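Long-range contacts in AlgX/AlgJ SGNH hydrolase-like domain-containing protein (Eubacterium siraeum, PDB 4NZK), which is of unknown function but, as a DHHW-family member with an SGNH hydrolase-like fold, may be related to enzymes acting on ester-linked groups of carbohydrates: residues P108-Y114 and T153-Y158; W165-G169 and D218-Y223; A170-A174 and A293-F298; S249-D253 and T262-G266. The contacts are given in a common frame with arbitrary orientation. Where two conformers were deposited one is given. Numbering follows the deposited sequence.

Contact 1: P108-Y114 and T153-Y158; sequences PTAGAYY and TNEYIY
The ring of Tyr158 (chi1 m, chi2 near 90°) is the apolar centre here. Ala110 sits over one of its faces, its CA 4.0 Å from the ring centroid in a CH-pi contact, with Ala110 CB 3.8 Å from Tyr158 CD2. Tyr113 and Tyr114, both chi1 m, add Tyr113 CE2 to Tyr158 CE1 at 3.8 Å and Tyr114 CE2 to Tyr158 CD1 at 3.9 Å. Tyr113 also meets Thr153, CG to CG2 at 3.7 Å. The CA atoms of Ala110 and Tyr158 lie 6.2 Å apart, those of Tyr113 and Thr153 7.1 Å. Residues 108-110 are extended at first, then turn into the weakly bonded helix 111-114; 153-158 is irregular, with an inverse gamma turn centred on Tyr156.

At the polar edge, two tyrosine hydroxyls close on backbone carbonyls: Tyr158 OH donates to Pro108 O at 2.7 Å and Tyr114 OH to Thr153 O at 2.6 Å. Water 1 donates to Tyr114 OH (2.9 Å) and accepts from Tyr158 N (2.9 Å). These hydrogen bonds join the end of strand 101-107 to the approach to helix 167-180. Helix 126-136 packs on Pro108, and helix 145-150 on Tyr113 and Tyr158.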
loop_
_atom_site.group_PDB
_atom_site.type_symbol
_atom_site.label_atom_id
_atom_site.label_comp_id
_atom_site.label_asym_id
_atom_site.label_seq_id
_atom_site.Cartn_x
_atom_site.Cartn_y
_atom_site.Cartn_z
ATOM N N PRO A 108 -0.700 9.038 2.069
ATOM C CA PRO A 108 -0.640 9.400 3.466
ATOM C C PRO A 108 -1.317 8.345 4.323
ATOM O O PRO A 108 -2.005 7.477 3.815
ATOM C CB PRO A 108 -1.458 10.673 3.518
ATOM C CG PRO A 108 -2.475 10.468 2.476
ATOM C CD PRO A 108 -1.791 9.739 1.360
ATOM N N THR A 109 -1.078 8.445 5.624
ATOM C CA THR A 109 -1.819 7.721 6.622
ATOM C C THR A 109 -3.002 8.592 7.072
ATOM O O THR A 109 -3.190 9.736 6.589
ATOM C CB THR A 109 -0.913 7.335 7.785
ATOM O OG1 THR A 109 -0.330 8.529 8.329
ATOM C CG2 THR A 109 0.188 6.373 7.326
ATOM N N ALA A 110 -3.831 8.048 7.953
ATOM C CA ALA A 110 -5.109 8.682 8.265
ATOM C C ALA A 110 -5.005 10.098 8.790
ATOM O O ALA A 110 -5.914 10.890 8.615
ATOM C CB ALA A 110 -5.924 7.824 9.229
ATOM N N GLY A 111 -3.897 10.413 9.468
ATOM C CA GLY A 111 -3.709 11.707 10.074
ATOM C C GLY A 111 -3.680 12.842 9.085
ATOM O O GLY A 111 -3.857 14.010 9.472
ATOM N N ALA A 112 -3.451 12.556 7.804
ATOM C CA ALA A 112 -3.568 13.633 6.816
ATOM C C ALA A 112 -4.976 14.225 6.737
ATOM O O ALA A 112 -5.139 15.416 6.396
ATOM C CB ALA A 112 -3.226 13.140 5.448
ATOM N N TYR A 113 -5.978 13.392 7.034
ATOM C CA TYR A 113 -7.358 13.768 6.842
ATOM C C TYR A 113 -8.222 13.864 8.094
ATOM O O TYR A 113 -9.191 14.616 8.109
ATOM C CB TYR A 113 -8.035 12.768 5.906
ATOM C CG TYR A 113 -7.275 12.507 4.625
ATOM C CD1 TYR A 113 -7.091 13.514 3.700
ATOM C CD2 TYR A 113 -6.775 11.267 4.335
ATOM C CE1 TYR A 113 -6.365 13.294 2.525
ATOM C CE2 TYR A 113 -6.071 11.022 3.160
ATOM C CZ TYR A 113 -5.873 12.049 2.247
ATOM O OH TYR A 113 -5.164 11.786 1.102
ATOM N N TYR A 114 -7.899 13.076 9.113
ATOM C CA TYR A 114 -8.784 12.867 10.252
ATOM C C TYR A 114 -8.301 13.366 11.611
ATOM O O TYR A 114 -8.987 13.156 12.599
ATOM C CB TYR A 114 -9.058 11.374 10.362
ATOM C CG TYR A 114 -9.838 10.841 9.170
ATOM C CD1 TYR A 114 -11.176 11.130 9.007
ATOM C CD2 TYR A 114 -9.247 10.052 8.231
ATOM C CE1 TYR A 114 -11.896 10.634 7.927
ATOM C CE2 TYR A 114 -9.958 9.531 7.161
ATOM C CZ TYR A 114 -11.282 9.835 7.005
ATOM O OH TYR A 114 -11.937 9.296 5.929
ATOM N N THR A 153 -13.132 11.194 1.841
ATOM C CA THR A 153 -12.936 11.113 3.300
ATOM C C THR A 153 -14.233 10.893 4.106
ATOM O O THR A 153 -14.188 10.499 5.263
ATOM C CB THR A 153 -12.183 12.327 3.840
ATOM O OG1 THR A 153 -12.860 13.527 3.467
ATOM C CG2 THR A 153 -10.753 12.311 3.348
ATOM N N ASN A 154 -15.394 11.167 3.520
ATOM C CA ASN A 154 -16.635 10.824 4.180
ATOM C C ASN A 154 -16.954 9.342 4.192
ATOM O O ASN A 154 -17.878 8.896 4.905
ATOM C CB ASN A 154 -17.794 11.605 3.568
ATOM C CG ASN A 154 -17.727 13.089 3.879
ATOM O OD1 ASN A 154 -17.176 13.511 4.906
ATOM N ND2 ASN A 154 -18.332 13.875 3.042
ATOM N N GLU A 155 -16.213 8.572 3.393
ATOM C CA GLU A 155 -16.375 7.155 3.316
ATOM C C GLU A 155 -15.422 6.435 4.281
ATOM O O GLU A 155 -14.548 7.058 4.884
ATOM C CB GLU A 155 -16.161 6.682 1.878
ATOM C CG GLU A 155 -17.141 7.306 0.874
ATOM C CD GLU A 155 -16.669 7.148 -0.540
ATOM O OE1 GLU A 155 -16.274 6.017 -0.905
ATOM O OE2 GLU A 155 -16.645 8.176 -1.271
ATOM N N TYR A 156 -15.588 5.127 4.430
ATOM C CA TYR A 156 -14.793 4.342 5.393
ATOM C C TYR A 156 -13.523 3.860 4.661
ATOM O O TYR A 156 -13.316 2.672 4.401
ATOM C CB TYR A 156 -15.632 3.181 5.901
ATOM C CG TYR A 156 -15.177 2.463 7.160
ATOM C CD1 TYR A 156 -13.928 2.682 7.745
ATOM C CD2 TYR A 156 -16.011 1.538 7.751
ATOM C CE1 TYR A 156 -13.549 2.011 8.905
ATOM C CE2 TYR A 156 -15.646 0.866 8.901
ATOM C CZ TYR A 156 -14.416 1.100 9.476
ATOM O OH TYR A 156 -14.099 0.394 10.617
ATOM N N ILE A 157 -12.657 4.827 4.381
ATOM C CA ILE A 157 -11.469 4.587 3.576
ATOM C C ILE A 157 -10.247 4.224 4.407
ATOM O O ILE A 157 -9.298 3.597 3.909
ATOM C CB ILE A 157 -11.130 5.768 2.640
ATOM C CG1 ILE A 157 -11.136 7.093 3.387
ATOM C CG2 ILE A 157 -12.107 5.752 1.461
ATOM C CD1 ILE A 157 -10.386 8.178 2.633
ATOM N N TYR A 158 -10.266 4.622 5.680
ATOM C CA TYR A 158 -9.174 4.293 6.599
ATOM C C TYR A 158 -9.709 3.555 7.815
ATOM O O TYR A 158 -10.819 3.765 8.247
ATOM C CB TYR A 158 -8.410 5.536 7.074
ATOM C CG TYR A 158 -7.401 6.077 6.090
ATOM C CD1 TYR A 158 -7.760 7.001 5.116
ATOM C CD2 TYR A 158 -6.055 5.627 6.137
ATOM C CE1 TYR A 158 -6.835 7.452 4.219
ATOM C CE2 TYR A 158 -5.118 6.115 5.234
ATOM C CZ TYR A 158 -5.536 7.028 4.281
ATOM O OH TYR A 158 -4.682 7.541 3.312
HETATM O O HOH W 1 -12.120 6.534 6.881
#

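Contact 2: W165-G169 and D218-Y223; sequences WEPLG and DTFTYY
Glu166 bends its side chain back to reach a strand edge: chi1 is m, but chi2 lies off the wells at -91°, and this brings the carboxylate to the backbone of 218-223. Thr221 N donates to Glu166 OE1 at 3.2 Å, nearly straight at 169°, while Glu166 OE2 comes to 2.7 Å from Thr219 O. Asp218 OD1 is 4.2 Å from Glu166 OE2; Asp218 has its own partners in Thr161, Tyr156 and the backbone of Arg160.

Residues 218-223 are extended throughout; 165-166 are extended too, and helix 167-180 starts at Pro167 with Glu166 in the N-cap position. The nearest CA pairs are Glu166 with Phe220 (6.7 Å) and Pro167 with Tyr222 (5.5 Å). Trp165 ends the DHHW sequence that names the family, so the contact packs the start of the helix that follows that motif against a strand paired with 192-199.

Pro167, its ring puckered C-gamma exo, points at the strand. Its CG is 3.7 Å from Phe220 CZ (chi1 t) and 3.9 Å from Tyr222 CB, and its CB 3.9 Å from Tyr223 CE2. Tyr223, chi1 m, brings OH to 3.7 Å from Leu168 CB. Water 2 accepts from Leu168 N (3.0 Å), donates to Thr221 O (2.7 Å) and lies 2.8 Å from Tyr223 OH.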
loop_
_atom_site.group_PDB
_atom_site.type_symbol
_atom_site.label_atom_id
_atom_site.label_comp_id
_atom_site.label_asym_id
_atom_site.label_seq_id
_atom_site.Cartn_x
_atom_site.Cartn_y
_atom_site.Cartn_z
ATOM N N TRP A 165 -4.890 1.789 5.523
ATOM C CA TRP A 165 -6.199 2.088 4.950
ATOM C C TRP A 165 -7.077 0.832 4.929
ATOM O O TRP A 165 -6.602 -0.316 5.041
ATOM C CB TRP A 165 -6.083 2.623 3.523
ATOM C CG TRP A 165 -5.099 1.932 2.607
ATOM C CD1 TRP A 165 -4.583 0.646 2.695
ATOM C CD2 TRP A 165 -4.538 2.501 1.435
ATOM N NE1 TRP A 165 -3.728 0.419 1.643
ATOM C CE2 TRP A 165 -3.704 1.532 0.850
ATOM C CE3 TRP A 165 -4.687 3.747 0.813
ATOM C CZ2 TRP A 165 -2.996 1.773 -0.296
ATOM C CZ3 TRP A 165 -4.007 3.988 -0.336
ATOM C CH2 TRP A 165 -3.159 3.016 -0.884
ATOM N N GLU A 166 -8.378 1.061 4.805
ATOM C CA GLU A 166 -9.270 -0.017 4.435
ATOM C C GLU A 166 -9.076 -0.304 2.957
ATOM O O GLU A 166 -8.609 0.574 2.199
ATOM C CB GLU A 166 -10.726 0.412 4.638
ATOM C CG GLU A 166 -11.205 0.503 6.100
ATOM C CD GLU A 166 -11.816 -0.788 6.645
ATOM O OE1 GLU A 166 -12.132 -1.711 5.859
ATOM O OE2 GLU A 166 -12.069 -0.834 7.890
ATOM N N PRO A 167 -9.467 -1.499 2.512
ATOM C CA PRO A 167 -9.427 -1.793 1.093
ATOM C C PRO A 167 -10.158 -0.745 0.241
ATOM O O PRO A 167 -9.688 -0.448 -0.860
ATOM C CB PRO A 167 -10.049 -3.185 1.013
ATOM C CG PRO A 167 -9.628 -3.821 2.340
ATOM C CD PRO A 167 -9.795 -2.699 3.327
ATOM N N LEU A 168 -11.203 -0.097 0.748
ATOM C CA LEU A 168 -11.883 0.944 -0.043
ATOM C C LEU A 168 -10.925 2.102 -0.348
ATOM O O LEU A 168 -10.959 2.663 -1.428
ATOM C CB LEU A 168 -13.140 1.429 0.678
ATOM C CG LEU A 168 -13.975 2.554 0.015
ATOM C CD1 LEU A 168 -14.499 2.123 -1.333
ATOM C CD2 LEU A 168 -15.111 3.034 0.891
ATOM N N GLY A 169 -10.120 2.493 0.640
ATOM C CA GLY A 169 -9.105 3.523 0.425
ATOM C C GLY A 169 -8.125 3.080 -0.645
ATOM O O GLY A 169 -7.786 3.849 -1.562
ATOM N N ASP A 218 -12.703 -2.167 14.315
ATOM C CA ASP A 218 -13.156 -1.849 12.970
ATOM C C ASP A 218 -13.956 -2.990 12.369
ATOM O O ASP A 218 -13.851 -4.157 12.775
ATOM C CB ASP A 218 -11.954 -1.645 12.051
ATOM C CG ASP A 218 -11.262 -0.310 12.254
ATOM O OD1 ASP A 218 -11.796 0.728 11.764
ATOM O OD2 ASP A 218 -10.113 -0.306 12.812
ATOM N N THR A 219 -14.677 -2.645 11.307
ATOM C CA THR A 219 -15.194 -3.631 10.396
ATOM C C THR A 219 -14.275 -3.541 9.187
ATOM O O THR A 219 -14.064 -2.447 8.639
ATOM C CB THR A 219 -16.621 -3.277 9.934
ATOM O OG1 THR A 219 -17.497 -3.290 11.074
ATOM C CG2 THR A 219 -17.100 -4.261 8.876
ATOM N N PHE A 220 -13.706 -4.668 8.797
ATOM C CA PHE A 220 -12.830 -4.741 7.668
ATOM C C PHE A 220 -13.563 -5.310 6.470
ATOM O O PHE A 220 -13.947 -6.473 6.466
ATOM C CB PHE A 220 -11.660 -5.631 8.046
ATOM C CG PHE A 220 -10.573 -5.691 7.032
ATOM C CD1 PHE A 220 -9.573 -4.725 7.008
ATOM C CD2 PHE A 220 -10.516 -6.737 6.135
ATOM C CE1 PHE A 220 -8.517 -4.821 6.079
ATOM C CE2 PHE A 220 -9.479 -6.851 5.224
ATOM C CZ PHE A 220 -8.483 -5.890 5.187
ATOM N N THR A 221 -13.678 -4.508 5.416
ATOM C CA THR A 221 -14.394 -4.926 4.220
ATOM C C THR A 221 -13.431 -5.020 3.080
ATOM O O THR A 221 -12.684 -4.059 2.813
ATOM C CB THR A 221 -15.498 -3.920 3.885
ATOM O OG1 THR A 221 -16.357 -3.783 5.029
ATOM C CG2 THR A 221 -16.284 -4.375 2.668
ATOM N N TYR A 222 -13.437 -6.163 2.399
ATOM C CA TYR A 222 -12.571 -6.356 1.234
ATOM C C TYR A 222 -13.365 -6.892 0.054
ATOM O O TYR A 222 -14.571 -7.154 0.170
ATOM C CB TYR A 222 -11.365 -7.220 1.562
ATOM C CG TYR A 222 -11.631 -8.685 1.858
ATOM C CD1 TYR A 222 -12.039 -9.096 3.117
ATOM C CD2 TYR A 222 -11.410 -9.650 0.879
ATOM C CE1 TYR A 222 -12.239 -10.438 3.393
ATOM C CE2 TYR A 222 -11.590 -10.991 1.133
ATOM C CZ TYR A 222 -12.007 -11.391 2.404
ATOM O OH TYR A 222 -12.209 -12.741 2.701
ATOM N N TYR A 223 -12.708 -6.986 -1.086
ATOM C CA TYR A 223 -13.393 -7.156 -2.353
ATOM C C TYR A 223 -12.631 -8.090 -3.267
ATOM O O TYR A 223 -11.422 -7.920 -3.493
ATOM C CB TYR A 223 -13.551 -5.778 -3.076
ATOM C CG TYR A 223 -14.043 -4.680 -2.166
ATOM C CD1 TYR A 223 -15.388 -4.473 -1.914
ATOM C CD2 TYR A 223 -13.121 -3.871 -1.504
ATOM C CE1 TYR A 223 -15.803 -3.468 -1.037
ATOM C CE2 TYR A 223 -13.518 -2.865 -0.653
ATOM C CZ TYR A 223 -14.831 -2.669 -0.400
ATOM O OH TYR A 223 -15.151 -1.672 0.495
HETATM O O HOH W 2 -13.219 -1.402 2.562
#

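Contact 3: A170-A174 and A293-F298; sequences AYYAA and AEVPFF
Phe297 lays one face of its ring over the side chain of Tyr171. Tyr171 CB stands 3.8 Å from the Phe297 ring centroid, 12° off the normal, and the edge of the Tyr171 ring meets the same ring in a T-shaped pair, centroids 5.3 Å apart and planes at 77°. Tyr171 CD1 to Phe297 CD1 is 3.5 Å. The t rotamer of Tyr171 and the m rotamer of Phe297 set up this overlap.

Segment 170-174 is regular helix; 293-296 have helical phi/psi without the regular bonds. The CA atoms of Tyr171 and Phe297 are 6.2 Å apart and those of Ala170 and Glu294 5.1 Å, a close approach consistent with the small side chain of Ala170. Ala170 CB touches Ala293 CB at 3.7 Å and Phe297 CE2 at 4.0 Å. One turn on, Ala174 CB is 3.6 Å from both Phe297 CB and Phe298 CE1. No hydrogen bond crosses between the segments.

This is buried helix-to-connection packing in the alpha/beta fold. Residues 293-298 belong to the crossover between the parallel neighbours 282-287 and 304-309; Phe298 rests on strands 282-287 and 328-334, Glu294 is hydrogen-bonded to Thr332, and helix 167-180 also packs on strand 101-107 through Ala173.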
loop_
_atom_site.group_PDB
_atom_site.type_symbol
_atom_site.label_atom_id
_atom_site.label_comp_id
_atom_site.label_asym_id
_atom_site.label_seq_id
_atom_site.Cartn_x
_atom_site.Cartn_y
_atom_site.Cartn_z
ATOM N N ALA A 170 -7.662 1.841 -0.536
ATOM C CA ALA A 170 -6.710 1.306 -1.510
ATOM C C ALA A 170 -7.309 1.293 -2.895
ATOM O O ALA A 170 -6.583 1.500 -3.874
ATOM C CB ALA A 170 -6.265 -0.072 -1.118
ATOM N N TYR A 171 -8.618 1.022 -2.999
ATOM C CA TYR A 171 -9.291 1.060 -4.291
ATOM C C TYR A 171 -9.186 2.417 -4.947
ATOM O O TYR A 171 -8.918 2.508 -6.161
ATOM C CB TYR A 171 -10.781 0.705 -4.131
ATOM C CG TYR A 171 -11.597 0.869 -5.374
ATOM C CD1 TYR A 171 -11.539 -0.080 -6.404
ATOM C CD2 TYR A 171 -12.376 1.992 -5.570
ATOM C CE1 TYR A 171 -12.289 0.073 -7.583
ATOM C CE2 TYR A 171 -13.146 2.150 -6.749
ATOM C CZ TYR A 171 -13.082 1.197 -7.752
ATOM O OH TYR A 171 -13.872 1.319 -8.904
ATOM N N TYR A 172 -9.429 3.488 -4.190
ATOM C CA TYR A 172 -9.328 4.820 -4.804
ATOM C C TYR A 172 -7.920 5.153 -5.285
ATOM O O TYR A 172 -7.754 5.833 -6.297
ATOM C CB TYR A 172 -9.849 5.888 -3.889
ATOM C CG TYR A 172 -11.353 5.832 -3.729
ATOM C CD1 TYR A 172 -12.199 5.967 -4.826
ATOM C CD2 TYR A 172 -11.931 5.627 -2.495
ATOM C CE1 TYR A 172 -13.594 5.887 -4.679
ATOM C CE2 TYR A 172 -13.303 5.551 -2.340
ATOM C CZ TYR A 172 -14.138 5.703 -3.429
ATOM O OH TYR A 172 -15.521 5.682 -3.271
ATOM N N ALA A 173 -6.902 4.700 -4.560
ATOM C CA ALA A 173 -5.533 4.898 -4.991
ATOM C C ALA A 173 -5.233 4.040 -6.211
ATOM O O ALA A 173 -4.665 4.546 -7.206
ATOM C CB ALA A 173 -4.580 4.624 -3.853
ATOM N N ALA A 174 -5.679 2.780 -6.194
ATOM C CA ALA A 174 -5.500 1.898 -7.346
ATOM C C ALA A 174 -6.178 2.499 -8.566
ATOM O O ALA A 174 -5.651 2.455 -9.689
ATOM C CB ALA A 174 -6.026 0.499 -7.064
ATOM N N ALA A 293 -2.955 -4.042 -0.125
ATOM C CA ALA A 293 -4.397 -3.893 -0.365
ATOM C C ALA A 293 -4.750 -3.356 -1.734
ATOM O O ALA A 293 -5.913 -3.385 -2.129
ATOM C CB ALA A 293 -5.045 -3.034 0.716
ATOM N N GLU A 294 -3.757 -2.841 -2.453
ATOM C CA GLU A 294 -3.991 -2.371 -3.828
ATOM C C GLU A 294 -4.099 -3.534 -4.798
ATOM O O GLU A 294 -4.777 -3.439 -5.793
ATOM C CB GLU A 294 -2.860 -1.458 -4.317
ATOM C CG GLU A 294 -2.686 -0.187 -3.494
ATOM C CD GLU A 294 -1.497 0.684 -3.922
ATOM O OE1 GLU A 294 -1.148 0.676 -5.115
ATOM O OE2 GLU A 294 -0.922 1.410 -3.044
ATOM N N VAL A 295 -3.424 -4.638 -4.493
ATOM C CA VAL A 295 -3.257 -5.735 -5.464
ATOM C C VAL A 295 -4.553 -6.294 -6.022
ATOM O O VAL A 295 -4.653 -6.463 -7.253
ATOM C CB VAL A 295 -2.327 -6.842 -4.909
ATOM C CG1 VAL A 295 -2.248 -8.024 -5.857
ATOM C CG2 VAL A 295 -0.926 -6.274 -4.680
ATOM N N PRO A 296 -5.572 -6.533 -5.163
ATOM C CA PRO A 296 -6.825 -7.058 -5.712
ATOM C C PRO A 296 -7.432 -6.185 -6.822
ATOM O O PRO A 296 -8.146 -6.681 -7.693
ATOM C CB PRO A 296 -7.745 -7.092 -4.475
ATOM C CG PRO A 296 -6.788 -7.375 -3.340
ATOM C CD PRO A 296 -5.610 -6.487 -3.688
ATOM N N PHE A 297 -7.152 -4.890 -6.773
ATOM C CA PHE A 297 -7.734 -3.915 -7.718
ATOM C C PHE A 297 -6.958 -3.787 -9.000
ATOM O O PHE A 297 -7.334 -2.984 -9.844
ATOM C CB PHE A 297 -7.871 -2.560 -7.025
ATOM C CG PHE A 297 -8.599 -2.649 -5.714
ATOM C CD1 PHE A 297 -9.905 -3.133 -5.673
ATOM C CD2 PHE A 297 -7.988 -2.293 -4.526
ATOM C CE1 PHE A 297 -10.600 -3.250 -4.473
ATOM C CE2 PHE A 297 -8.664 -2.419 -3.333
ATOM C CZ PHE A 297 -9.967 -2.891 -3.296
ATOM N N PHE A 298 -5.884 -4.566 -9.158
ATOM C CA PHE A 298 -5.130 -4.575 -10.413
ATOM C C PHE A 298 -5.415 -5.780 -11.300
ATOM O O PHE A 298 -5.079 -5.774 -12.492
ATOM C CB PHE A 298 -3.623 -4.526 -10.152
ATOM C CG PHE A 298 -3.168 -3.311 -9.404
ATOM C CD1 PHE A 298 -3.748 -2.087 -9.608
ATOM C CD2 PHE A 298 -2.124 -3.405 -8.500
ATOM C CE1 PHE A 298 -3.277 -0.962 -8.944
ATOM C CE2 PHE A 298 -1.669 -2.294 -7.824
ATOM C CZ PHE A 298 -2.243 -1.086 -8.044
#

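Contact 4: S249-D253 and T262-G266; sequences SIFVD and TFMGG. With EDO (1,2-ethanediol), chain B.
A single antiparallel beta bridge ties together two parts of the long connection between strands 229-234 and 270-275. Phe251 and Phe263 form its non-hydrogen-bonded pair, CA atoms 5.2 Å apart, flanked by Ile250 opposite Met264 (4.8 Å) and Val252 opposite Thr262 (4.7 Å). The flanking bonds are short: Met264 N to Ile250 O and Val252 N to Thr262 O, each 2.8 Å. Phe251 CA adds a CA-H...O contact to Thr262 O at 3.3 Å.

Before the bridge, Ser249 OG accepts from Phe251 N at 2.9 Å, an ST turn. After it the backbone swings to positive phi at Met264 (63/12) and Gly265 (77/-4), and Gly266 (147/-175) takes angles suited to glycine.

Phe251 and Phe263, both chi1 m, touch edge to edge, CE1 to CE1 at 4.0 Å. Ile250 CB is 3.9 Å from CG of the selenomethionine Met264, and Val252 CG2 3.6 Å from Gly265 N. Water 3 donates to Val252 O (3.2 Å) and Thr262 OG1 (2.8 Å), which is also hydrogen-bonded to Ala259 O; O1 of ethanediol, probably from the crystallisation liquor, donates a hydrogen bond to Gly266 O at 3.0 Å. Phe251 and Phe263 pack on strand 218-224, and Ile250 and Met264 on strands 229-234 and 270-275.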
loop_
_atom_site.group_PDB
_atom_site.type_symbol
_atom_site.label_atom_id
_atom_site.label_comp_id
_atom_site.label_asym_id
_atom_site.label_seq_id
_atom_site.Cartn_x
_atom_site.Cartn_y
_atom_site.Cartn_z
ATOM N N SER A 249 -4.622 -18.593 -4.670
ATOM C CA SER A 249 -5.418 -17.400 -4.396
ATOM C C SER A 249 -4.536 -16.338 -3.766
ATOM O O SER A 249 -3.523 -16.645 -3.147
ATOM C CB SER A 249 -6.549 -17.718 -3.412
ATOM O OG SER A 249 -7.323 -16.563 -3.133
ATOM N N ILE A 250 -4.905 -15.071 -3.966
ATOM C CA ILE A 250 -4.258 -13.988 -3.215
ATOM C C ILE A 250 -4.958 -13.717 -1.898
ATOM O O ILE A 250 -4.519 -12.856 -1.157
ATOM C CB ILE A 250 -4.116 -12.665 -4.004
ATOM C CG1 ILE A 250 -5.490 -12.107 -4.334
ATOM C CG2 ILE A 250 -3.211 -12.869 -5.202
ATOM C CD1 ILE A 250 -5.382 -10.721 -4.928
ATOM N N PHE A 251 -6.082 -14.379 -1.626
ATOM C CA PHE A 251 -6.829 -14.183 -0.380
ATOM C C PHE A 251 -6.583 -15.357 0.521
ATOM O O PHE A 251 -6.908 -16.493 0.158
ATOM C CB PHE A 251 -8.339 -13.984 -0.651
ATOM C CG PHE A 251 -8.613 -12.850 -1.596
ATOM C CD1 PHE A 251 -8.673 -11.546 -1.139
ATOM C CD2 PHE A 251 -8.765 -13.083 -2.946
ATOM C CE1 PHE A 251 -8.883 -10.480 -2.025
ATOM C CE2 PHE A 251 -8.948 -12.038 -3.837
ATOM C CZ PHE A 251 -9.030 -10.720 -3.368
ATOM N N VAL A 252 -6.035 -15.064 1.704
ATOM C CA VAL A 252 -5.630 -16.066 2.651
ATOM C C VAL A 252 -6.505 -15.959 3.887
ATOM O O VAL A 252 -6.639 -14.889 4.469
ATOM C CB VAL A 252 -4.146 -15.855 3.010
ATOM C CG1 VAL A 252 -3.644 -16.912 3.991
ATOM C CG2 VAL A 252 -3.300 -15.960 1.752
ATOM N N ASP A 253 -7.050 -17.074 4.337
ATOM C CA ASP A 253 -7.891 -17.063 5.558
ATOM C C ASP A 253 -7.070 -16.683 6.790
ATOM O O ASP A 253 -5.916 -17.115 6.942
ATOM C CB ASP A 253 -8.552 -18.413 5.783
ATOM C CG ASP A 253 -9.632 -18.717 4.749
ATOM O OD1 ASP A 253 -10.134 -17.771 4.090
ATOM O OD2 ASP A 253 -9.987 -19.907 4.602
ATOM N N THR A 262 -5.043 -10.947 5.130
ATOM C CA THR A 262 -5.853 -11.608 4.099
ATOM C C THR A 262 -5.175 -11.486 2.713
ATOM O O THR A 262 -5.252 -12.390 1.891
ATOM C CB THR A 262 -7.259 -10.991 4.048
ATOM O OG1 THR A 262 -7.891 -11.165 5.320
ATOM C CG2 THR A 262 -8.094 -11.605 2.955
ATOM N N PHE A 263 -4.537 -10.351 2.450
ATOM C CA PHE A 263 -3.862 -10.138 1.163
ATOM C C PHE A 263 -2.472 -10.813 1.150
ATOM O O PHE A 263 -1.509 -10.303 1.716
ATOM C CB PHE A 263 -3.761 -8.647 0.864
ATOM C CG PHE A 263 -5.083 -7.938 1.036
ATOM C CD1 PHE A 263 -6.203 -8.367 0.346
ATOM C CD2 PHE A 263 -5.215 -6.903 1.940
ATOM C CE1 PHE A 263 -7.432 -7.752 0.562
ATOM C CE2 PHE A 263 -6.406 -6.277 2.155
ATOM C CZ PHE A 263 -7.530 -6.694 1.459
HETATM N N MSE A 264 -2.439 -11.979 0.531
HETATM C CA MSE A 264 -1.251 -12.797 0.288
HETATM C C MSE A 264 -0.527 -13.310 1.510
HETATM O O MSE A 264 0.580 -13.862 1.394
HETATM C CB MSE A 264 -0.292 -12.043 -0.608
HETATM C CG MSE A 264 -1.022 -11.681 -1.897
HETATM SE SE MSE A 264 -0.002 -10.377 -2.937
HETATM C CE MSE A 264 -0.388 -8.780 -1.860
ATOM N N GLY A 265 -1.167 -13.194 2.686
ATOM C CA GLY A 265 -0.660 -13.789 3.917
ATOM C C GLY A 265 0.486 -13.123 4.646
ATOM O O GLY A 265 0.832 -13.519 5.747
ATOM N N GLY A 266 1.036 -12.069 4.088
ATOM C CA GLY A 266 2.258 -11.494 4.652
ATOM C C GLY A 266 3.124 -10.920 3.566
ATOM O O GLY A 266 2.724 -10.910 2.368
HETATM C C1 EDO B . 3.417 -10.094 -0.884
HETATM O O1 EDO B . 2.846 -9.107 -0.041
HETATM C C2 EDO B . 4.752 -9.650 -1.512
HETATM O O2 EDO B . 5.544 -8.940 -0.567
HETATM O O HOH W 3 -9.173 -13.579 5.928
#

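How the contacts relate
Contact 3, the most buried, is mainly apolar and aromatic, without a hydrogen bond across its segments; contacts 1, 2 and 4 are partly buried and add hydrogen bonds and a bridging water. Helix 167-180 serves both contact 2, at its first turn, and contact 3, one turn later, with Pro167 O 3.3 Å from Phe297 CE2. Contact 1 runs directly into contact 2 through Ile157 O to Glu166 N (2.8 Å) and Tyr156 OH to Asp218 OD1 (2.6 Å). Contact 4, whose bonds are backbone to backbone where contact 1 uses tyrosine hydroxyls, lies inside the loop closed by contact 3; Phe263 reaches both Pro167 and Ala293. Contacts 1 and 4 do not touch, their centres about 24 Å apart.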